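Local coordinates for protein beta carbonic anhydrase (Burkholderia pseudomallei, PDB 6YJN) that probably catalyses the reversible conversion of hydrogencarbonate and a proton to carbon dioxide and water, using one zinc ion per subunit, at residues A[70-75]-A[157-162]; A[178-183]-A[199-204]. One frame throughout, in Å; residues are numbered along the deposited sequence.

Contact 1. Residues A[70-75]-A[157-162]; sequences IANVVV and IEQVVN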
loop_
_atom_site.group_PDB
_atom_site.type_symbol
_atom_site.label_atom_id
_atom_site.label_comp_id
_atom_site.label_asym_id
_atom_site.label_seq_id
_atom_site.Cartn_x
_atom_site.Cartn_y
_atom_site.Cartn_z
ATOM N N ILE A 70 8.232 -9.203 6.023
ATOM C CA ILE A 70 9.596 -9.068 6.514
ATOM C C ILE A 70 9.590 -8.203 7.773
ATOM O O ILE A 70 9.278 -7.017 7.714
ATOM C CB ILE A 70 10.672 -8.713 5.442
ATOM C CG1 ILE A 70 11.625 -7.592 5.884
ATOM C CG2 ILE A 70 10.106 -8.479 4.040
ATOM N N ALA A 71 9.823 -8.871 8.911
ATOM C CA ALA A 71 10.000 -8.306 10.241
ATOM C C ALA A 71 8.663 -8.117 10.946
ATOM O O ALA A 71 8.578 -7.339 11.900
ATOM C CB ALA A 71 10.788 -7.023 10.192
ATOM N N ASN A 72 7.629 -8.838 10.486
ATOM C CA ASN A 72 6.336 -8.798 11.156
ATOM C C ASN A 72 5.975 -7.349 11.492
ATOM O O ASN A 72 5.800 -6.991 12.648
ATOM C CB ASN A 72 6.306 -9.687 12.405
ATOM C CG ASN A 72 7.460 -9.440 13.358
ATOM O OD1 ASN A 72 8.425 -10.203 13.367
ATOM N ND2 ASN A 72 7.384 -8.375 14.148
ATOM N N VAL A 73 5.889 -6.513 10.458
ATOM C CA VAL A 73 5.588 -5.104 10.608
ATOM C C VAL A 73 4.108 -4.921 10.290
ATOM O O VAL A 73 3.608 -5.438 9.284
ATOM C CB VAL A 73 6.465 -4.273 9.643
ATOM C CG1 VAL A 73 6.249 -2.777 9.782
ATOM C CG2 VAL A 73 7.946 -4.612 9.745
ATOM N N VAL A 74 3.419 -4.173 11.152
ATOM C CA VAL A 74 2.054 -3.750 10.880
ATOM C C VAL A 74 2.081 -2.255 10.572
ATOM O O VAL A 74 2.231 -1.448 11.490
ATOM C CB VAL A 74 1.112 -4.082 12.057
ATOM C CG1 VAL A 74 -0.273 -3.483 11.892
ATOM C CG2 VAL A 74 1.016 -5.580 12.307
ATOM N N VAL A 75 1.974 -1.912 9.278
ATOM C CA VAL A 75 1.835 -0.530 8.839
ATOM C C VAL A 75 0.366 -0.106 8.960
ATOM O O VAL A 75 -0.544 -0.843 8.568
ATOM C CB VAL A 75 2.399 -0.311 7.420
ATOM C CG1 VAL A 75 2.215 1.110 6.926
ATOM C CG2 VAL A 75 3.856 -0.699 7.323
ATOM N N ILE A 157 6.218 -5.157 20.225
ATOM C CA ILE A 157 5.288 -4.414 21.065
ATOM C C ILE A 157 4.650 -3.290 20.247
ATOM O O ILE A 157 3.431 -3.106 20.256
ATOM C CB ILE A 157 6.009 -3.868 22.316
ATOM C CG1 ILE A 157 6.308 -4.979 23.331
ATOM C CG2 ILE A 157 5.221 -2.720 22.934
ATOM C CD1 ILE A 157 7.739 -5.006 23.836
ATOM N N GLU A 158 5.508 -2.521 19.574
ATOM C CA GLU A 158 5.062 -1.396 18.790
ATOM C C GLU A 158 4.048 -1.930 17.785
ATOM O O GLU A 158 2.910 -1.483 17.756
ATOM C CB GLU A 158 6.276 -0.755 18.128
ATOM N N GLN A 159 4.446 -2.947 17.012
ATOM C CA GLN A 159 3.562 -3.510 16.007
ATOM C C GLN A 159 2.192 -3.769 16.625
ATOM O O GLN A 159 1.166 -3.467 16.019
ATOM C CB GLN A 159 4.158 -4.788 15.418
ATOM C CG GLN A 159 5.386 -4.534 14.561
ATOM C CD GLN A 159 5.328 -3.211 13.840
ATOM O OE1 GLN A 159 4.686 -3.067 12.803
ATOM N NE2 GLN A 159 6.010 -2.226 14.394
ATOM N N VAL A 160 2.192 -4.331 17.838
ATOM C CA VAL A 160 0.948 -4.566 18.546
ATOM C C VAL A 160 0.197 -3.249 18.755
ATOM O O VAL A 160 -0.998 -3.180 18.469
ATOM C CB VAL A 160 1.181 -5.359 19.841
ATOM C CG1 VAL A 160 0.187 -5.009 20.930
ATOM C CG2 VAL A 160 1.136 -6.849 19.564
ATOM N N VAL A 161 0.890 -2.193 19.209
ATOM C CA VAL A 161 0.232 -0.897 19.346
ATOM C C VAL A 161 -0.500 -0.576 18.037
ATOM O O VAL A 161 -1.620 -0.078 18.051
ATOM C CB VAL A 161 1.162 0.237 19.841
ATOM N N ASN A 162 0.117 -0.946 16.910
ATOM C CA ASN A 162 -0.387 -0.651 15.577
ATOM C C ASN A 162 -1.714 -1.369 15.337
ATOM O O ASN A 162 -2.683 -0.758 14.888
ATOM C CB ASN A 162 0.646 -0.996 14.499
ATOM C CG ASN A 162 1.787 -0.004 14.418
ATOM O OD1 ASN A 162 1.811 0.985 15.150
ATOM N ND2 ASN A 162 2.731 -0.254 13.527
#
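Gln159 and Asn162 lie one turn apart on helix 145-165, and both reach Val74 in the loop that follows strand 64-69. Gln159 has the most surface buried here. Its CG is anti to the carbonyl carbon, and the chain then bends sharply at chi2 (-32°). This brings the amide to the loop, with CG passing the carbonyl oxygen of Asn72. Gln159 OE1 accepts a hydrogen bond from Val74 N, modelled at 2.4 Å. The N-H meets a lone pair in the plane of the side-chain carbonyl, with an N-H...O angle of 154°. The same OE1 lies against Val73, 3.4 Å from Val73 CG1, where the two side chains cross obliquely.

Asn162 points toward the loop and binds the carbonyl oxygen of the same residue, in the next peptide group. Its ND2 donates to Val74 O, also modelled at 2.4 Å. ND2 sits almost on the line of the C=O bond, and the oxygen is tilted out of the Asn162 amide plane. The apolar part of the contact is Val74 CG1, anti to its own backbone N, lying 3.7 Å from Asn162 CB. The two side chains run past each other in opposite directions. Nearby, Asn155 of the same helix donates to the carbonyl oxygen of Ala71.

Asn72, two residues before Val74, has its side chain about 5 Å from the zinc ion and about 4 Å from that of Cys46, a zinc ligand. Two helix amides thus satisfy both polar backbone atoms of buried Val74 without any charged group, which is consistent with these bonds holding the loop in place two residues from Asn72.

Contact 2. Residues A[178-183]-A[199-204]; sequences PLTVHA and AVSHAE
Backbone hydrogen bonds pair strands 180-186 and 193-200 as an antiparallel hairpin. Val181 and Val200 form a hydrogen-bonded pair. Val181 N donates to Val200 O at 2.6 Å, nearly along the C=O axis. Val200 N returns a bond to Val181 O at 2.8 Å, in the carbonyl plane. His182 and Ala199 form the next, non-hydrogen-bonded pair, where Ala199 CA also makes a CA-H...O contact with Val181 O.

The apolar contacts lie on both faces. Val181 and Val200 share one face, where both side chains touch Cys164 of helix 145-165. On the other, the His182 ring meets the methyl group of Ala199 obliquely, with CE1 3.7 Å from Ala199 CB. His182 NE2 is hydrogen-bonded to His96 ND1 on the next strand.

Beyond the pairing the chain turns away, and Glu204 OE2 accepts from Ser201 N at 3.0 Å. Glu204 occupies the N-cap position of helix 205-214. The carboxylate thus ties the end of strand 193-200 to the start of helix 205-214.

A side-chain hydroxyl adds to the pairing. Thr180 OG1, anti to its backbone N (chi1 170°), donates to Val200 O at 2.8 Å from above the carbonyl plane. A hydroxyl and a backbone N-H from neighbouring residues therefore both grip the last paired carbonyl of strand 193-200.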
loop_
_atom_site.group_PDB
_atom_site.type_symbol
_atom_site.label_atom_id
_atom_site.label_comp_id
_atom_site.label_asym_id
_atom_site.label_seq_id
_atom_site.Cartn_x
_atom_site.Cartn_y
_atom_site.Cartn_z
ATOM N N PRO A 178 -15.292 -9.726 22.187
ATOM C CA PRO A 178 -14.069 -10.050 22.929
ATOM C C PRO A 178 -12.854 -10.363 22.051
ATOM O O PRO A 178 -12.910 -11.186 21.132
ATOM C CB PRO A 178 -14.478 -11.261 23.786
ATOM C CG PRO A 178 -15.649 -11.876 23.045
ATOM C CD PRO A 178 -16.375 -10.688 22.449
ATOM N N LEU A 179 -11.742 -9.685 22.354
ATOM C CA LEU A 179 -10.538 -9.808 21.551
ATOM C C LEU A 179 -9.333 -9.393 22.382
ATOM O O LEU A 179 -9.376 -8.377 23.088
ATOM C CB LEU A 179 -10.676 -8.884 20.338
ATOM C CG LEU A 179 -9.505 -8.880 19.356
ATOM C CD1 LEU A 179 -9.423 -10.191 18.595
ATOM C CD2 LEU A 179 -9.644 -7.728 18.372
ATOM N N THR A 180 -8.248 -10.169 22.252
ATOM C CA THR A 180 -7.023 -9.734 22.896
ATOM C C THR A 180 -5.802 -9.854 21.976
ATOM O O THR A 180 -5.709 -10.743 21.123
ATOM C CB THR A 180 -6.990 -10.175 24.362
ATOM O OG1 THR A 180 -5.659 -9.894 24.785
ATOM C CG2 THR A 180 -7.412 -11.615 24.578
ATOM N N VAL A 181 -4.877 -8.903 22.157
ATOM C CA VAL A 181 -3.765 -8.681 21.247
ATOM C C VAL A 181 -2.464 -8.808 22.047
ATOM O O VAL A 181 -2.281 -8.126 23.049
ATOM C CB VAL A 181 -3.901 -7.310 20.534
ATOM C CG1 VAL A 181 -2.734 -6.993 19.600
ATOM C CG2 VAL A 181 -5.221 -7.155 19.781
ATOM N N HIS A 182 -1.552 -9.668 21.596
ATOM C CA HIS A 182 -0.376 -9.998 22.386
ATOM C C HIS A 182 0.918 -9.675 21.633
ATOM O O HIS A 182 1.044 -10.059 20.471
ATOM C CB HIS A 182 -0.382 -11.490 22.754
ATOM C CG HIS A 182 -1.689 -12.046 23.225
ATOM N ND1 HIS A 182 -1.992 -12.179 24.567
ATOM C CD2 HIS A 182 -2.740 -12.560 22.544
ATOM C CE1 HIS A 182 -3.188 -12.722 24.688
ATOM N NE2 HIS A 182 -3.667 -12.970 23.464
ATOM N N ALA A 183 1.863 -8.990 22.318
ATOM C CA ALA A 183 3.270 -8.868 21.941
ATOM C C ALA A 183 4.028 -10.105 22.433
ATOM O O ALA A 183 4.016 -10.424 23.628
ATOM N N ALA A 199 -0.520 -7.863 26.437
ATOM C CA ALA A 199 -1.781 -8.428 25.978
ATOM C C ALA A 199 -2.942 -7.467 26.219
ATOM O O ALA A 199 -3.544 -7.448 27.284
ATOM C CB ALA A 199 -2.018 -9.793 26.582
ATOM N N VAL A 200 -3.279 -6.677 25.202
ATOM C CA VAL A 200 -4.344 -5.707 25.364
ATOM C C VAL A 200 -5.653 -6.346 24.922
ATOM O O VAL A 200 -5.638 -7.206 24.034
ATOM C CB VAL A 200 -4.052 -4.437 24.559
ATOM C CG1 VAL A 200 -5.126 -3.387 24.808
ATOM C CG2 VAL A 200 -2.659 -3.905 24.849
ATOM N N SER A 201 -6.756 -5.889 25.541
ATOM C CA SER A 201 -8.061 -6.524 25.413
ATOM C C SER A 201 -9.157 -5.493 25.210
ATOM O O SER A 201 -10.179 -5.786 24.607
ATOM C CB SER A 201 -8.358 -7.373 26.598
ATOM O OG SER A 201 -7.553 -8.540 26.555
ATOM N N HIS A 202 -8.940 -4.307 25.768
ATOM C CA HIS A 202 -9.775 -3.140 25.561
ATOM C C HIS A 202 -8.806 -1.962 25.547
ATOM O O HIS A 202 -7.742 -2.081 26.144
ATOM C CB HIS A 202 -10.807 -3.063 26.699
ATOM N N ALA A 203 -9.137 -0.854 24.864
ATOM C CA ALA A 203 -8.246 0.306 24.829
ATOM C C ALA A 203 -7.813 0.720 26.242
ATOM O O ALA A 203 -8.304 1.708 26.790
ATOM C CB ALA A 203 -8.874 1.439 24.066
ATOM N N GLU A 204 -6.921 -0.108 26.820
ATOM C CA GLU A 204 -6.118 0.111 28.019
ATOM C C GLU A 204 -4.646 -0.055 27.636
ATOM O O GLU A 204 -3.842 -0.563 28.423
ATOM C CB GLU A 204 -6.438 -0.951 29.071
ATOM C CG GLU A 204 -5.777 -2.291 28.777
ATOM C CD GLU A 204 -6.580 -3.557 29.053
ATOM O OE1 GLU A 204 -7.196 -3.631 30.139
ATOM O OE2 GLU A 204 -6.586 -4.470 28.179
#

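The two contacts follow one another along the chain, contact 1 closing before contact 2 opens, and their centres are about 14 Å apart. Helix 145-165 joins them. In contact 1 it holds the loop after strand 64-69, an outermost strand of the sheet within this chain. It also packs on strands 180-186 and 193-200, which form contact 2. Val160 makes the direct link: its CG1 lies 3.8 Å from Val181 CG1. Contact 1 is buried near the zinc site, whereas contact 2 lies away from it. The helix therefore connects the loop beside the metal with the hairpin whose strand 193-200 is the other outermost strand within this chain.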